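Gluconate kinase (Lactobacillus acidophilus, PDB 3LL3) binds ATP and d-xylulose and probably phosphorylates a sugar or sugar acid such as gluconate. Local coordinates at residues A[414-425]-A[456-467]. Sequence-based numbering, arbitrary orientation.
Sequences ANIFNVPIVTMK and QADKVYFPNPKE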
loop_
_atom_site.group_PDB
_atom_site.type_symbol
_atom_site.label_atom_id
_atom_site.label_comp_id
_atom_site.label_asym_id
_atom_site.label_seq_id
_atom_site.Cartn_x
_atom_site.Cartn_y
_atom_site.Cartn_z
ATOM N N ALA A 414 23.526 6.714 -2.151
ATOM C CA ALA A 414 24.225 7.997 -2.144
ATOM C C ALA A 414 23.235 9.158 -2.272
ATOM O O ALA A 414 23.329 10.149 -1.549
ATOM C CB ALA A 414 25.234 8.048 -3.288
ATOM N N ASN A 415 22.308 9.034 -3.222
ATOM C CA ASN A 415 21.313 10.072 -3.464
ATOM C C ASN A 415 20.312 10.294 -2.312
ATOM O O ASN A 415 19.927 11.434 -2.035
ATOM C CB ASN A 415 20.572 9.778 -4.768
ATOM C CG ASN A 415 21.484 9.860 -5.985
ATOM O OD1 ASN A 415 22.611 10.342 -5.889
ATOM N ND2 ASN A 415 21.002 9.385 -7.127
ATOM N N ILE A 416 19.895 9.204 -1.662
ATOM C CA ILE A 416 18.983 9.276 -0.518
ATOM C C ILE A 416 19.683 9.721 0.766
ATOM O O ILE A 416 19.194 10.620 1.456
ATOM C CB ILE A 416 18.254 7.938 -0.303
ATOM C CG1 ILE A 416 17.203 7.748 -1.405
ATOM C CG2 ILE A 416 17.620 7.875 1.084
ATOM C CD1 ILE A 416 16.587 6.365 -1.423
ATOM N N PHE A 417 20.815 9.106 1.091
ATOM C CA PHE A 417 21.604 9.520 2.255
ATOM C C PHE A 417 22.258 10.895 2.049
ATOM O O PHE A 417 22.531 11.608 3.012
ATOM C CB PHE A 417 22.680 8.474 2.604
ATOM C CG PHE A 417 22.153 7.247 3.330
ATOM C CD1 PHE A 417 22.535 6.982 4.636
ATOM C CD2 PHE A 417 21.295 6.356 2.697
ATOM C CE1 PHE A 417 22.060 5.842 5.315
ATOM C CE2 PHE A 417 20.822 5.223 3.350
ATOM C CZ PHE A 417 21.195 4.967 4.673
ATOM N N ASN A 418 22.497 11.273 0.796
ATOM C CA ASN A 418 23.171 12.540 0.485
ATOM C C ASN A 418 24.546 12.644 1.152
ATOM O O ASN A 418 24.935 13.712 1.632
ATOM C CB ASN A 418 22.338 13.758 0.878
ATOM C CG ASN A 418 22.743 15.016 0.093
ATOM O OD1 ASN A 418 23.412 14.924 -0.939
ATOM N ND2 ASN A 418 22.338 16.185 0.579
ATOM N N VAL A 419 25.247 11.517 1.205
ATOM C CA VAL A 419 26.649 11.475 1.600
ATOM C C VAL A 419 27.326 10.456 0.664
ATOM O O VAL A 419 26.653 9.585 0.092
ATOM C CB VAL A 419 26.836 11.098 3.109
ATOM C CG1 VAL A 419 25.904 11.893 4.009
ATOM C CG2 VAL A 419 26.594 9.648 3.327
ATOM N N PRO A 420 28.644 10.575 0.464
ATOM C CA PRO A 420 29.262 9.610 -0.449
ATOM C C PRO A 420 29.175 8.178 0.084
ATOM O O PRO A 420 29.290 7.948 1.297
ATOM C CB PRO A 420 30.720 10.075 -0.518
ATOM C CG PRO A 420 30.683 11.516 -0.093
ATOM C CD PRO A 420 29.605 11.586 0.933
ATOM N N ILE A 421 28.969 7.232 -0.827
ATOM C CA ILE A 421 28.934 5.817 -0.498
ATOM C C ILE A 421 30.273 5.204 -0.918
ATOM O O ILE A 421 30.687 5.325 -2.083
ATOM C CB ILE A 421 27.767 5.108 -1.238
ATOM C CG1 ILE A 421 26.404 5.670 -0.788
ATOM C CG2 ILE A 421 27.884 3.589 -1.116
ATOM C CD1 ILE A 421 25.985 5.230 0.583
ATOM N N VAL A 422 30.965 4.587 0.036
ATOM C CA VAL A 422 32.234 3.922 -0.233
ATOM C C VAL A 422 32.099 2.416 -0.135
ATOM O O VAL A 422 31.797 1.886 0.934
ATOM C CB VAL A 422 33.322 4.372 0.756
ATOM C CG1 VAL A 422 34.641 3.706 0.420
ATOM C CG2 VAL A 422 33.437 5.882 0.762
ATOM N N THR A 423 32.328 1.720 -1.243
ATOM C CA THR A 423 32.251 0.269 -1.238
ATOM C C THR A 423 33.629 -0.276 -0.903
ATOM O O THR A 423 34.629 0.416 -1.073
ATOM C CB THR A 423 31.748 -0.292 -2.578
ATOM O OG1 THR A 423 32.501 0.292 -3.649
ATOM C CG2 THR A 423 30.287 0.041 -2.762
HETATM N N MSE A 424 33.677 -1.501 -0.399
HETATM C CA MSE A 424 34.913 -2.051 0.155
HETATM C C MSE A 424 35.389 -3.224 -0.672
HETATM O O MSE A 424 34.587 -3.949 -1.264
HETATM C CB MSE A 424 34.699 -2.508 1.607
HETATM C CG MSE A 424 33.941 -1.499 2.452
HETATM SE SE MSE A 424 34.907 0.211 2.633
HETATM C CE MSE A 424 36.567 -0.526 3.430
ATOM N N LYS A 425 36.698 -3.419 -0.703
ATOM C CA LYS A 425 37.263 -4.562 -1.410
ATOM C C LYS A 425 36.856 -5.869 -0.737
ATOM O O LYS A 425 36.607 -6.864 -1.419
ATOM C CB LYS A 425 38.787 -4.436 -1.541
ATOM C CG LYS A 425 39.198 -3.282 -2.457
ATOM C CD LYS A 425 40.713 -3.181 -2.663
ATOM C CE LYS A 425 41.051 -1.959 -3.531
ATOM N NZ LYS A 425 42.501 -1.584 -3.475
ATOM N N GLN A 456 40.360 -2.083 2.858
ATOM C CA GLN A 456 40.536 -1.049 1.851
ATOM C C GLN A 456 39.271 -0.747 1.039
ATOM O O GLN A 456 38.449 -1.628 0.772
ATOM C CB GLN A 456 41.710 -1.397 0.932
ATOM C CG GLN A 456 43.039 -1.376 1.656
ATOM C CD GLN A 456 44.205 -1.224 0.716
ATOM O OE1 GLN A 456 44.184 -0.382 -0.191
ATOM N NE2 GLN A 456 45.244 -2.036 0.927
ATOM N N ALA A 457 39.144 0.518 0.663
ATOM C CA ALA A 457 38.022 1.023 -0.110
ATOM C C ALA A 457 38.165 0.662 -1.591
ATOM O O ALA A 457 39.270 0.624 -2.124
ATOM C CB ALA A 457 37.949 2.521 0.051
ATOM N N ASP A 458 37.039 0.415 -2.253
ATOM C CA ASP A 458 37.049 0.004 -3.646
ATOM C C ASP A 458 36.568 1.124 -4.557
ATOM O O ASP A 458 37.358 1.686 -5.307
ATOM C CB ASP A 458 36.181 -1.231 -3.871
ATOM C CG ASP A 458 36.332 -1.790 -5.272
ATOM O OD1 ASP A 458 37.418 -1.607 -5.847
ATOM O OD2 ASP A 458 35.381 -2.396 -5.809
ATOM N N LYS A 459 35.271 1.420 -4.496
ATOM C CA LYS A 459 34.658 2.471 -5.324
ATOM C C LYS A 459 33.929 3.503 -4.466
ATOM O O LYS A 459 33.425 3.162 -3.392
ATOM C CB LYS A 459 33.673 1.863 -6.329
ATOM C CG LYS A 459 34.274 1.592 -7.701
ATOM C CD LYS A 459 34.560 0.131 -7.935
ATOM C CE LYS A 459 33.358 -0.564 -8.545
ATOM N NZ LYS A 459 33.447 -0.542 -10.022
ATOM N N VAL A 460 33.882 4.754 -4.924
ATOM C CA VAL A 460 33.123 5.788 -4.228
ATOM C C VAL A 460 31.981 6.295 -5.128
ATOM O O VAL A 460 32.157 6.467 -6.345
ATOM C CB VAL A 460 33.988 6.986 -3.833
ATOM C CG1 VAL A 460 33.192 7.948 -2.975
ATOM C CG2 VAL A 460 35.254 6.538 -3.125
ATOM N N TYR A 461 30.819 6.522 -4.531
ATOM C CA TYR A 461 29.667 7.051 -5.253
ATOM C C TYR A 461 29.240 8.365 -4.618
ATOM O O TYR A 461 28.811 8.372 -3.466
ATOM C CB TYR A 461 28.517 6.039 -5.196
ATOM C CG TYR A 461 28.872 4.716 -5.839
ATOM C CD1 TYR A 461 28.472 4.422 -7.136
ATOM C CD2 TYR A 461 29.623 3.773 -5.157
ATOM C CE1 TYR A 461 28.796 3.226 -7.727
ATOM C CE2 TYR A 461 29.955 2.575 -5.742
ATOM C CZ TYR A 461 29.541 2.303 -7.032
ATOM O OH TYR A 461 29.886 1.101 -7.630
ATOM N N PHE A 462 29.365 9.477 -5.348
ATOM C CA PHE A 462 28.930 10.764 -4.811
ATOM C C PHE A 462 27.464 11.029 -5.122
ATOM O O PHE A 462 26.975 10.625 -6.173
ATOM C CB PHE A 462 29.788 11.908 -5.345
ATOM C CG PHE A 462 31.247 11.754 -5.036
ATOM C CD1 PHE A 462 32.085 11.075 -5.917
ATOM C CD2 PHE A 462 31.779 12.267 -3.863
ATOM C CE1 PHE A 462 33.451 10.900 -5.622
ATOM C CE2 PHE A 462 33.147 12.110 -3.572
ATOM C CZ PHE A 462 33.977 11.421 -4.464
ATOM N N PRO A 463 26.758 11.705 -4.203
ATOM C CA PRO A 463 25.349 12.060 -4.427
ATOM C C PRO A 463 25.207 12.877 -5.707
ATOM O O PRO A 463 25.978 13.802 -5.924
ATOM C CB PRO A 463 25.005 12.923 -3.212
ATOM C CG PRO A 463 25.991 12.455 -2.145
ATOM C CD PRO A 463 27.254 12.187 -2.903
ATOM N N ASN A 464 24.267 12.496 -6.561
ATOM C CA ASN A 464 23.866 13.317 -7.693
ATOM C C ASN A 464 22.891 14.380 -7.157
ATOM O O ASN A 464 21.837 14.051 -6.596
ATOM C CB ASN A 464 23.251 12.421 -8.775
ATOM C CG ASN A 464 22.625 13.204 -9.903
ATOM O OD1 ASN A 464 21.664 13.950 -9.700
ATOM N ND2 ASN A 464 23.145 13.014 -11.117
ATOM N N PRO A 465 23.272 15.664 -7.275
ATOM C CA PRO A 465 22.551 16.797 -6.672
ATOM C C PRO A 465 21.075 16.859 -7.070
ATOM O O PRO A 465 20.222 17.164 -6.227
ATOM C CB PRO A 465 23.274 18.020 -7.249
ATOM C CG PRO A 465 24.624 17.525 -7.620
ATOM C CD PRO A 465 24.447 16.098 -8.049
ATOM N N LYS A 466 20.792 16.596 -8.345
ATOM C CA LYS A 466 19.428 16.646 -8.850
ATOM C C LYS A 466 18.540 15.596 -8.169
ATOM O O LYS A 466 17.548 15.942 -7.542
ATOM C CB LYS A 466 19.430 16.474 -10.369
ATOM C CG LYS A 466 18.300 17.185 -11.064
ATOM C CD LYS A 466 18.507 17.190 -12.567
ATOM C CE LYS A 466 17.504 18.112 -13.249
ATOM N NZ LYS A 466 17.558 19.497 -12.681
ATOM N N GLU A 467 18.910 14.319 -8.270
ATOM C CA GLU A 467 18.184 13.251 -7.572
ATOM C C GLU A 467 18.180 13.420 -6.051
ATOM O O GLU A 467 17.170 13.151 -5.390
ATOM C CB GLU A 467 18.739 11.874 -7.927
ATOM C CG GLU A 467 18.439 11.418 -9.332
ATOM C CD GLU A 467 18.331 9.906 -9.430
ATOM O OE1 GLU A 467 18.494 9.216 -8.391
ATOM O OE2 GLU A 467 18.077 9.396 -10.545
HETATM O O HOH W 1 33.082 -2.195 -5.004
#
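Strands 421-424 and 457-461 pair antiparallel at one margin of the C-terminal domain's sheet, and an asparagine then ties helix 407-417 to the start of helix 465-485. Ile421 and Tyr461 form a hydrogen-bonded pair, with Tyr461 N 2.7 Å from Ile421 O in that carbonyl's plane; the same oxygen also lies at the edge of the Tyr461 ring. Val422 faces Val460, but Met424 pairs with Ala457, so the register slips by one residue in a beta bulge. Around it Thr423 N donates to Lys459 O at 2.8 Å, and Thr423 O takes Asp458 N. Thr423 OG1 sits between its own N and carbonyl carbon (chi1 50°), close to the Lys459 backbone. Val422 CG1 packs 3.5 Å from Ala457 CB. This is the outer part of an actin-like ATPase domain: strand 421-424 lies between 396-400 and 457-461, and Tyr461 OH reaches across to Asp407 and Arg410 of helix 407-417. Beyond the strands, Pro463 lays its ring against the end of that helix, CG 3.6 Å from Ala414 O. Next to it the Asn415 amide works both ways: OD1 accepts Asn464 N at 2.8 Å, while ND2 meets Glu467 OE1 at 2.8 Å from above a carboxylate turned 68° from the amide. With an alanine here both bonds go, which is likely to leave Asn464 N without this acceptor and the Glu467 carboxylate freer to turn. Asn464, in turn, N-caps helix 465-485, its OD1 accepting Glu467 N at 3.1 Å.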